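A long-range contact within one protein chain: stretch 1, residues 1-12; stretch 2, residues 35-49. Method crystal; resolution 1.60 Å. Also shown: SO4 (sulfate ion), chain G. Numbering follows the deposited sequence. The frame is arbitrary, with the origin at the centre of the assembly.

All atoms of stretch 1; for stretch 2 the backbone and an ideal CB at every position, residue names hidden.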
HETATM    1  N   MSE A   1      10.847 -11.512  -0.808  1.00 18.46           N
HETATM    2  CA  MSE A   1       9.601 -12.002  -0.235  1.00 18.82           C
HETATM    3  C   MSE A   1       9.004 -10.923   0.654  1.00 20.25           C
HETATM    4  O   MSE A   1       9.716 -10.310   1.453  1.00 18.59           O
HETATM    5  CB  MSE A   1       9.844 -13.276   0.586  1.00 16.91           C
HETATM    6  CG  MSE A   1       8.597 -13.808   1.274  1.00 16.86           C
HETATM    7 SE   MSE A   1       8.850 -15.531   2.161  0.60 22.55          SE
HETATM    8  CE  MSE A   1      10.254 -15.024   3.398  1.00 23.74           C
ATOM      9  N   LYS A   2       7.703 -10.691   0.513  1.00 18.35           N
ATOM     10  CA  LYS A   2       6.989  -9.795   1.406  1.00 15.33           C
ATOM     11  C   LYS A   2       6.269 -10.561   2.515  1.00 15.69           C
ATOM     12  O   LYS A   2       5.586 -11.558   2.268  1.00 17.26           O
ATOM     13  CB  LYS A   2       6.014  -8.896   0.630  1.00 21.08           C
ATOM     14  CG  LYS A   2       6.739  -7.945  -0.317  1.00 30.69           C
ATOM     15  CD  LYS A   2       5.880  -6.761  -0.743  1.00 44.92           C
ATOM     16  CE  LYS A   2       5.815  -5.689   0.342  1.00 49.38           C
ATOM     17  NZ  LYS A   2       5.352  -4.366  -0.194  1.00 53.63           N
ATOM     18  N   ILE A   3       6.459 -10.087   3.737  1.00 14.88           N
ATOM     19  CA  ILE A   3       5.908 -10.724   4.920  1.00 15.63           C
ATOM     20  C   ILE A   3       5.310  -9.640   5.796  1.00 16.73           C
ATOM     21  O   ILE A   3       5.697  -8.473   5.705  1.00 16.19           O
ATOM     22  CB  ILE A   3       7.008 -11.446   5.719  1.00 18.05           C
ATOM     23  CG1 ILE A   3       8.065 -10.435   6.203  1.00 16.60           C
ATOM     24  CG2 ILE A   3       7.660 -12.545   4.856  1.00 15.69           C
ATOM     25  CD1 ILE A   3       9.205 -11.032   7.014  1.00 18.16           C
ATOM     26  N   ALA A   4       4.379 -10.008   6.664  1.00 12.93           N
ATOM     27  CA  ALA A   4       3.750  -8.997   7.516  1.00 11.90           C
ATOM     28  C   ALA A   4       3.277  -9.600   8.825  1.00 15.37           C
ATOM     29  O   ALA A   4       3.144 -10.819   8.956  1.00 15.47           O
ATOM     30  CB  ALA A   4       2.568  -8.365   6.791  1.00 14.30           C
ATOM     31  N   THR A   5       3.023  -8.731   9.793  1.00 14.37           N
ATOM     32  CA  THR A   5       2.357  -9.130  11.020  1.00 15.21           C
ATOM     33  C   THR A   5       1.233  -8.124  11.274  1.00 17.18           C
ATOM     34  O   THR A   5       1.370  -6.935  10.990  1.00 14.73           O
ATOM     35  CB  THR A   5       3.339  -9.230  12.212  1.00 12.90           C
ATOM     36  OG1 THR A   5       2.622  -9.563  13.409  1.00 14.13           O
ATOM     37  CG2 THR A   5       4.091  -7.914  12.425  1.00 16.74           C
ATOM     38  N   TYR A   6       0.108  -8.604  11.790  1.00 12.09           N
ATOM     39  CA  TYR A   6      -1.057  -7.738  11.960  1.00 11.97           C
ATOM     40  C   TYR A   6      -1.884  -8.243  13.130  1.00 13.58           C
ATOM     41  O   TYR A   6      -2.435  -9.356  13.087  1.00 13.78           O
ATOM     42  CB  TYR A   6      -1.882  -7.764  10.669  1.00 13.05           C
ATOM     43  CG  TYR A   6      -2.967  -6.711  10.514  1.00 12.77           C
ATOM     44  CD1 TYR A   6      -2.999  -5.564  11.309  1.00 13.66           C
ATOM     45  CD2 TYR A   6      -3.954  -6.859   9.538  1.00 14.69           C
ATOM     46  CE1 TYR A   6      -3.987  -4.600  11.132  1.00 14.34           C
ATOM     47  CE2 TYR A   6      -4.934  -5.906   9.356  1.00 13.83           C
ATOM     48  CZ  TYR A   6      -4.955  -4.782  10.152  1.00 13.69           C
ATOM     49  OH  TYR A   6      -5.959  -3.849   9.952  1.00 15.31           O
ATOM     50  N   ASN A   7      -1.937  -7.445  14.189  1.00 13.12           N
ATOM     51  CA  ASN A   7      -2.833  -7.704  15.294  1.00 12.29           C
ATOM     52  C   ASN A   7      -4.166  -7.095  14.901  1.00 15.64           C
ATOM     53  O   ASN A   7      -4.278  -5.864  14.786  1.00 15.23           O
ATOM     54  CB  ASN A   7      -2.283  -7.065  16.576  1.00 15.66           C
ATOM     55  CG  ASN A   7      -3.184  -7.287  17.779  1.00 14.99           C
ATOM     56  OD1 ASN A   7      -4.406  -7.292  17.666  1.00 14.76           O
ATOM     57  ND2 ASN A   7      -2.579  -7.465  18.946  1.00 16.08           N
ATOM     58  N   VAL A   8      -5.166  -7.956  14.678  1.00 14.33           N
ATOM     59  CA  VAL A   8      -6.420  -7.508  14.073  1.00 14.66           C
ATOM     60  C   VAL A   8      -7.495  -7.112  15.065  1.00 15.79           C
ATOM     61  O   VAL A   8      -8.611  -6.784  14.648  1.00 17.04           O
ATOM     62  CB  VAL A   8      -6.985  -8.542  13.061  1.00 14.57           C
ATOM     63  CG1 VAL A   8      -5.987  -8.774  11.924  1.00 14.63           C
ATOM     64  CG2 VAL A   8      -7.368  -9.854  13.764  1.00 15.74           C
ATOM     65  N   ARG A   9      -7.140  -7.120  16.357  1.00 14.53           N
ATOM     66  CA  ARG A   9      -8.043  -6.781  17.473  1.00 16.91           C
ATOM     67  C   ARG A   9      -9.126  -7.832  17.733  1.00 20.09           C
ATOM     68  O   ARG A   9      -9.990  -8.100  16.886  1.00 17.38           O
ATOM     69  CB  ARG A   9      -8.647  -5.376  17.304  1.00 15.20           C
ATOM     70  CG  ARG A   9      -9.739  -5.017  18.325  1.00 16.24           C
ATOM     71  CD  ARG A   9      -9.214  -4.833  19.744  1.00 16.43           C
ATOM     72  NE  ARG A   9     -10.254  -4.215  20.576  1.00 19.35           N
ATOM     73  CZ  ARG A   9     -10.130  -3.951  21.870  1.00 22.64           C
ATOM     74  NH1 ARG A   9      -9.007  -4.250  22.506  1.00 26.51           N
ATOM     75  NH2 ARG A   9     -11.140  -3.380  22.531  1.00 22.28           N
ATOM     76  N   VAL A  10      -9.074  -8.420  18.920  1.00 15.17           N
ATOM     77  CA  VAL A  10      -9.982  -9.500  19.279  1.00 15.25           C
ATOM     78  C   VAL A  10     -11.429  -9.004  19.181  1.00 19.55           C
ATOM     79  O   VAL A  10     -11.717  -7.844  19.470  1.00 20.37           O
ATOM     80  CB  VAL A  10      -9.673 -10.031  20.704  1.00 19.35           C
ATOM     81  CG1 VAL A  10     -10.068  -9.008  21.763  1.00 22.32           C
ATOM     82  CG2 VAL A  10     -10.370 -11.360  20.955  1.00 22.73           C
ATOM     83  N   ASP A  11     -12.328  -9.879  18.744  1.00 18.53           N
ATOM     84  CA  ASP A  11     -13.748  -9.557  18.716  1.00 19.91           C
ATOM     85  C   ASP A  11     -14.221  -9.351  20.151  1.00 23.03           C
ATOM     86  O   ASP A  11     -14.136 -10.263  20.976  1.00 23.84           O
ATOM     87  CB  ASP A  11     -14.514 -10.705  18.056  1.00 21.20           C
ATOM     88  CG  ASP A  11     -15.979 -10.379  17.807  1.00 26.09           C
ATOM     89  OD1 ASP A  11     -16.370  -9.198  17.906  1.00 22.26           O
ATOM     90  OD2 ASP A  11     -16.738 -11.324  17.491  1.00 27.41           O
ATOM     91  N   THR A  12     -14.694  -8.145  20.452  1.00 20.98           N
ATOM     92  CA  THR A  12     -15.196  -7.840  21.787  1.00 22.32           C
ATOM     93  C   THR A  12     -16.313  -6.803  21.733  1.00 29.13           C
ATOM     94  O   THR A  12     -16.261  -5.854  20.950  1.00 28.12           O
ATOM     95  CB  THR A  12     -14.073  -7.335  22.714  1.00 26.07           C
ATOM     96  OG1 THR A  12     -14.633  -6.947  23.972  1.00 28.93           O
ATOM     97  CG2 THR A  12     -13.349  -6.139  22.100  1.00 25.82           C
ATOM     98  N   UNK A  35      -1.429  -8.585  -0.070  1.00 15.51           N
ATOM     99  CA  UNK A  35      -1.134  -9.817  -0.795  1.00 15.86           C
ATOM    100  C   UNK A  35       0.289 -10.325  -0.553  1.00 15.16           C
ATOM    101  O   UNK A  35       0.985 -10.734  -1.487  1.00 16.91           O
ATOM    102  CB  UNK A  35      -1.351  -9.596  -2.293  1.00 15.86           C
ATOM    103  N   UNK A  36       0.712 -10.306   0.705  1.00 15.30           N
ATOM    104  CA  UNK A  36       2.044 -10.783   1.080  1.00 18.58           C
ATOM    105  C   UNK A  36       2.193 -12.285   0.842  1.00 14.99           C
ATOM    106  O   UNK A  36       1.199 -12.979   0.613  1.00 16.55           O
ATOM    107  CB  UNK A  36       2.326 -10.459   2.548  1.00 18.58           C
ATOM    108  N   UNK A  37       3.430 -12.788   0.884  1.00 13.27           N
ATOM    109  CA  UNK A  37       3.638 -14.238   0.905  1.00 14.19           C
ATOM    110  C   UNK A  37       3.019 -14.856   2.142  1.00 13.95           C
ATOM    111  O   UNK A  37       2.435 -15.947   2.077  1.00 16.34           O
ATOM    112  CB  UNK A  37       5.130 -14.570   0.846  1.00 14.19           C
ATOM    113  N   UNK A  38       3.160 -14.175   3.278  1.00 13.01           N
ATOM    114  CA  UNK A  38       2.611 -14.692   4.523  1.00 14.01           C
ATOM    115  C   UNK A  38       2.390 -13.557   5.507  1.00 17.58           C
ATOM    116  O   UNK A  38       3.040 -12.511   5.410  1.00 16.49           O
ATOM    117  CB  UNK A  38       3.536 -15.751   5.126  1.00 14.01           C
ATOM    118  N   UNK A  39       1.468 -13.769   6.445  1.00 13.04           N
ATOM    119  CA  UNK A  39       1.148 -12.761   7.448  1.00 14.77           C
ATOM    120  C   UNK A  39       0.878 -13.452   8.771  1.00 15.61           C
ATOM    121  O   UNK A  39       0.032 -14.344   8.845  1.00 16.93           O
ATOM    122  CB  UNK A  39      -0.053 -11.915   7.021  1.00 14.77           C
ATOM    123  N   UNK A  40       1.584 -13.040   9.822  1.00 14.09           N
ATOM    124  CA  UNK A  40       1.234 -13.485  11.167  1.00 14.22           C
ATOM    125  C   UNK A  40       0.085 -12.626  11.676  1.00 16.23           C
ATOM    126  O   UNK A  40       0.104 -11.404  11.531  1.00 15.02           O
ATOM    127  CB  UNK A  40       2.437 -13.407  12.109  1.00 14.22           C
ATOM    128  N   UNK A  41      -0.916 -13.274  12.263  1.00 13.72           N
ATOM    129  CA  UNK A  41      -2.101 -12.600  12.760  1.00 12.36           C
ATOM    130  C   UNK A  41      -2.216 -12.843  14.252  1.00 13.32           C
ATOM    131  O   UNK A  41      -2.053 -13.978  14.704  1.00 14.25           O
ATOM    132  CB  UNK A  41      -3.357 -13.078  12.029  1.00 12.36           C
ATOM    133  N   UNK A  42      -2.495 -11.792  15.023  1.00 13.91           N
ATOM    134  CA  UNK A  42      -2.812 -11.955  16.441  1.00 16.75           C
ATOM    135  C   UNK A  42      -4.254 -11.553  16.747  1.00 16.09           C
ATOM    136  O   UNK A  42      -4.850 -10.750  16.023  1.00 15.15           O
ATOM    137  CB  UNK A  42      -1.849 -11.128  17.294  1.00 16.75           C
ATOM    138  N   UNK A  43      -4.785 -12.122  17.827  1.00 16.45           N
ATOM    139  CA  UNK A  43      -6.091 -11.768  18.410  1.00 17.56           C
ATOM    140  C   UNK A  43      -7.285 -12.193  17.561  1.00 15.97           C
ATOM    141  O   UNK A  43      -8.108 -11.369  17.177  1.00 16.42           O
ATOM    142  CB  UNK A  43      -6.158 -10.256  18.635  1.00 17.56           C
ATOM    143  N   UNK A  44      -7.374 -13.484  17.271  1.00 17.53           N
ATOM    144  CA  UNK A  44      -8.510 -14.000  16.522  1.00 17.52           C
ATOM    145  C   UNK A  44      -9.225 -15.119  17.277  1.00 17.43           C
ATOM    146  O   UNK A  44      -8.665 -16.192  17.518  1.00 19.17           O
ATOM    147  CB  UNK A  44      -8.050 -14.504  15.153  1.00 17.52           C
ATOM    148  N   UNK A  45     -10.467 -14.846  17.653  1.00 17.93           N
ATOM    149  CA  UNK A  45     -11.348 -15.873  18.177  1.00 17.19           C
ATOM    150  C   UNK A  45     -11.812 -16.743  17.009  1.00 19.81           C
ATOM    151  O   UNK A  45     -11.557 -16.412  15.843  1.00 17.48           O
ATOM    152  CB  UNK A  45     -12.536 -15.258  18.921  1.00 17.19           C
ATOM    153  N   UNK A  46     -12.466 -17.875  17.305  1.00 19.16           N
ATOM    154  CA  UNK A  46     -12.790 -18.807  16.217  1.00 17.04           C
ATOM    155  C   UNK A  46     -13.594 -18.189  15.081  1.00 20.13           C
ATOM    156  O   UNK A  46     -13.355 -18.521  13.913  1.00 21.20           O
ATOM    157  CB  UNK A  46     -13.569 -19.997  16.781  1.00 17.04           C
ATOM    158  N   UNK A  47     -14.533 -17.304  15.400  1.00 19.72           N
ATOM    159  CA  UNK A  47     -15.303 -16.656  14.347  1.00 20.42           C
ATOM    160  C   UNK A  47     -14.433 -15.803  13.427  1.00 20.99           C
ATOM    161  O   UNK A  47     -14.662 -15.737  12.222  1.00 19.39           O
ATOM    162  CB  UNK A  47     -16.402 -15.790  14.966  1.00 20.42           C
ATOM    163  N   UNK A  48     -13.423 -15.156  13.998  1.00 18.75           N
ATOM    164  CA  UNK A  48     -12.499 -14.338  13.217  1.00 16.63           C
ATOM    165  C   UNK A  48     -11.620 -15.218  12.327  1.00 18.61           C
ATOM    166  O   UNK A  48     -11.331 -14.870  11.186  1.00 16.20           O
ATOM    167  CB  UNK A  48     -11.630 -13.482  14.141  1.00 16.63           C
ATOM    168  N   UNK A  49     -11.212 -16.372  12.845  1.00 18.85           N
ATOM    169  CA  UNK A  49     -10.457 -17.317  12.027  1.00 15.38           C
ATOM    170  C   UNK A  49     -11.316 -17.773  10.843  1.00 16.85           C
ATOM    171  O   UNK A  49     -10.852 -17.800   9.697  1.00 18.50           O
ATOM    172  CB  UNK A  49     -10.006 -18.517  12.862  1.00 15.38           C
TER
HETATM  173  S   SO4 G 258       5.647 -11.459  -2.438  0.90 31.00           S
HETATM  174  O1  SO4 G 258       4.296 -10.998  -2.108  0.90 31.69           O
HETATM  175  O2  SO4 G 258       5.549 -12.375  -3.569  0.90 31.10           O
HETATM  176  O3  SO4 G 258       6.479 -10.317  -2.801  0.90 31.63           O
HETATM  177  O4  SO4 G 258       6.225 -12.165  -1.297  0.90 23.44           O

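Position 35 has positive phi and nothing of stretch 1 within reach of its CB; glycine, asparagine or aspartate would be at ease, and it is Asp35.

At 36 the CB lies 3.5 Å from Lys2 O, and the methyl of Ala4 leaves space that a broad, flat group could cover. The residue is Trp36: Ala4 CB sits over its five-membered ring, 3.5 Å from the centroid.

Position 37 points toward stretch 1, its CB 3.6 Å from Met1 CG, so a small side chain fits; the nearby sulfate favors a donor. Ser37 gives OG to sulfate O4 at 2.5 Å, and its N bonds Lys2 O at 2.8 Å.

From 38 to 42 the chain runs parallel to strand 2-7. Position 38 shares a face with Ile3, so an aliphatic suits; Leu38 packs CG 3.9 Å from Ile3 CG2. At 39, on the face of Ala4 and Tyr6, a compact apolar group would do, and Cys39 SG lies 3.9 Å from Ala4 CB. Position 40, beside Thr5, allows several small residues; Cys40 also contributes its backbone, its N bonding Ala4 O (2.8 Å) and its O accepting from Tyr6 N (2.8 Å). Position 41 looks onto Tyr6 and Val8, where a branched aliphatic suits: Ile41 CD1 is 4.0 Å from both Tyr6 CB and Val8 CG1.

Position 42 faces Thr5 OG1 and Asn7, inviting a longer polar chain. Gln42 NE2 donates to Thr5 OG1 (3.0 Å), while water 1 links OE1 to that hydroxyl.

At 43 phi is again positive, which glycine or asparagine tolerates readily, but the CB points toward two donors, Val10 N and Asn7 ND2. An acidic chain can serve both: Glu43 OE1 accepts from Val10 N (2.9 Å) and OE2 from Asn7 ND2 (3.0 Å).

Position 44 points away, though Val8 is near enough for an aliphatic; Val44 CG1 reaches Val8 CG2 at 3.5 Å. Position 45 points toward Val10 and Asp11, where a long chain could combine apolar contact with charge. Arg45 lays CG 3.6 Å from Val10 CG2, and its NE meets Asp11 OD2 through water 3.

Position 46 opens a helix, out of reach; its phi suits proline among others, and it is Pro46. Position 47 faces the Asp11 carboxylate, so a donor fits: Asn47 ND2 bonds Asp11 OD2 at 2.9 Å. Position 48 points toward stretch 1, with Arg9 O and Asp11 N beyond its CB; a long chain with donor and acceptor could meet both. Gln48 does, NE2 donating to Arg9 O (3.0 Å) and OE1 accepting from Asp11 N (3.0 Å). Position 49, out of reach, leaves the choice open; it is Val49.

Stretch 2, residues 35-49: DWSLCCIQEVRPNQV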
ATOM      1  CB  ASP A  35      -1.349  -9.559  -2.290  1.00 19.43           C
ATOM      2  CG  ASP A  35      -1.399 -10.824  -3.117  1.00 23.06           C
ATOM      3  OD1 ASP A  35      -1.886 -11.857  -2.625  1.00 20.10           O
ATOM      4  OD2 ASP A  35      -0.976 -10.762  -4.290  1.00 23.95           O
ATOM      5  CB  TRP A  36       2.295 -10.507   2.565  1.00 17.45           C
ATOM      6  CG  TRP A  36       1.935  -9.116   3.036  1.00 15.04           C
ATOM      7  CD1 TRP A  36       2.659  -7.965   2.852  1.00 16.94           C
ATOM      8  CD2 TRP A  36       0.789  -8.746   3.812  1.00 15.02           C
ATOM      9  NE1 TRP A  36       2.012  -6.900   3.455  1.00 14.86           N
ATOM     10  CE2 TRP A  36       0.867  -7.358   4.050  1.00 16.01           C
ATOM     11  CE3 TRP A  36      -0.309  -9.455   4.315  1.00 14.87           C
ATOM     12  CZ2 TRP A  36      -0.101  -6.668   4.775  1.00 15.83           C
ATOM     13  CZ3 TRP A  36      -1.266  -8.773   5.038  1.00 16.50           C
ATOM     14  CH2 TRP A  36      -1.155  -7.393   5.267  1.00 18.28           C
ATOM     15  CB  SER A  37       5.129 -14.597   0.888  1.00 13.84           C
ATOM     16  OG  SER A  37       5.687 -14.474  -0.405  1.00 18.30           O
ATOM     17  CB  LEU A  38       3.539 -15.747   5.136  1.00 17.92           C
ATOM     18  CG  LEU A  38       4.927 -15.261   5.539  1.00 19.48           C
ATOM     19  CD1 LEU A  38       4.913 -14.832   7.004  1.00 20.91           C
ATOM     20  CD2 LEU A  38       5.956 -16.367   5.332  1.00 22.29           C
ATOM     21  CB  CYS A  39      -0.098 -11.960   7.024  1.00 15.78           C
ATOM     22  SG  CYS A  39      -0.458 -10.508   8.085  1.00 19.58           S
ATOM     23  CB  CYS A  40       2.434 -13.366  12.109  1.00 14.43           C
ATOM     24  SG  CYS A  40       3.702 -14.630  11.815  1.00 16.98           S
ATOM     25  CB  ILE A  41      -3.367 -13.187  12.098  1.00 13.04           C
ATOM     26  CG1 ILE A  41      -3.376 -12.902  10.592  1.00 13.16           C
ATOM     27  CG2 ILE A  41      -4.648 -12.611  12.735  1.00 13.56           C
ATOM     28  CD1 ILE A  41      -3.509 -11.412  10.260  1.00 16.77           C
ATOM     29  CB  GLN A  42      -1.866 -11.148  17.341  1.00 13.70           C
ATOM     30  CG  GLN A  42      -0.385 -11.445  17.141  1.00 14.75           C
ATOM     31  CD  GLN A  42       0.155 -10.737  15.913  1.00 14.79           C
ATOM     32  OE1 GLN A  42      -0.189  -9.583  15.653  1.00 13.68           O
ATOM     33  NE2 GLN A  42       1.010 -11.415  15.158  1.00 13.43           N
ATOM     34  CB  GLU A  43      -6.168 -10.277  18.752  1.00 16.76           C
ATOM     35  CG  GLU A  43      -5.147  -9.849  19.803  1.00 16.04           C
ATOM     36  CD  GLU A  43      -5.491  -8.538  20.494  1.00 18.56           C
ATOM     37  OE1 GLU A  43      -6.669  -8.142  20.484  1.00 18.07           O
ATOM     38  OE2 GLU A  43      -4.579  -7.912  21.083  1.00 17.15           O
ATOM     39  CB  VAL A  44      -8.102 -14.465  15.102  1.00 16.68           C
ATOM     40  CG1 VAL A  44      -7.811 -13.249  14.232  1.00 15.06           C
ATOM     41  CG2 VAL A  44      -6.885 -15.408  15.147  1.00 17.84           C
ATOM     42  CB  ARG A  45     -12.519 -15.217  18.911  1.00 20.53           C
ATOM     43  CG  ARG A  45     -12.070 -14.489  20.185  1.00 24.69           C
ATOM     44  CD  ARG A  45     -13.238 -13.879  20.958  1.00 27.41           C
ATOM     45  NE  ARG A  45     -14.265 -14.875  21.232  1.00 34.61           N
ATOM     46  CZ  ARG A  45     -14.128 -15.871  22.105  1.00 54.70           C
ATOM     47  NH1 ARG A  45     -15.118 -16.737  22.282  1.00 59.95           N
ATOM     48  NH2 ARG A  45     -13.006 -16.005  22.798  1.00 59.45           N
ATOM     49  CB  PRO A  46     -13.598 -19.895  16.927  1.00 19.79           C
ATOM     50  CG  PRO A  46     -13.013 -19.914  18.310  1.00 21.29           C
ATOM     51  CD  PRO A  46     -12.725 -18.465  18.635  1.00 19.60           C
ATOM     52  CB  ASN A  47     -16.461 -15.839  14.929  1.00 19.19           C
ATOM     53  CG  ASN A  47     -15.993 -14.655  15.749  1.00 23.82           C
ATOM     54  OD1 ASN A  47     -15.094 -14.776  16.583  1.00 25.47           O
ATOM     55  ND2 ASN A  47     -16.596 -13.503  15.510  1.00 25.70           N
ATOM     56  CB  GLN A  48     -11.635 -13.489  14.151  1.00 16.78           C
ATOM     57  CG  GLN A  48     -12.468 -12.547  15.010  1.00 14.75           C
ATOM     58  CD  GLN A  48     -11.623 -11.773  16.008  1.00 16.63           C
ATOM     59  OE1 GLN A  48     -11.425 -12.218  17.138  1.00 18.22           O
ATOM     60  NE2 GLN A  48     -11.123 -10.608  15.595  1.00 18.52           N
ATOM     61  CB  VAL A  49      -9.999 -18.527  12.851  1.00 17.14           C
ATOM     62  CG1 VAL A  49      -9.333 -19.572  11.946  1.00 20.64           C
ATOM     63  CG2 VAL A  49      -9.036 -18.074  13.945  1.00 20.32           C
TER
HETATM   64  O   HOH W   1       1.437  -7.532  14.900  1.00 16.43           O
HETATM   65  O   HOH W   2      -7.044  -6.229  22.249  1.00 23.19           O
HETATM   66  O   HOH W   3     -16.043 -14.065  19.140  1.00 33.92           O
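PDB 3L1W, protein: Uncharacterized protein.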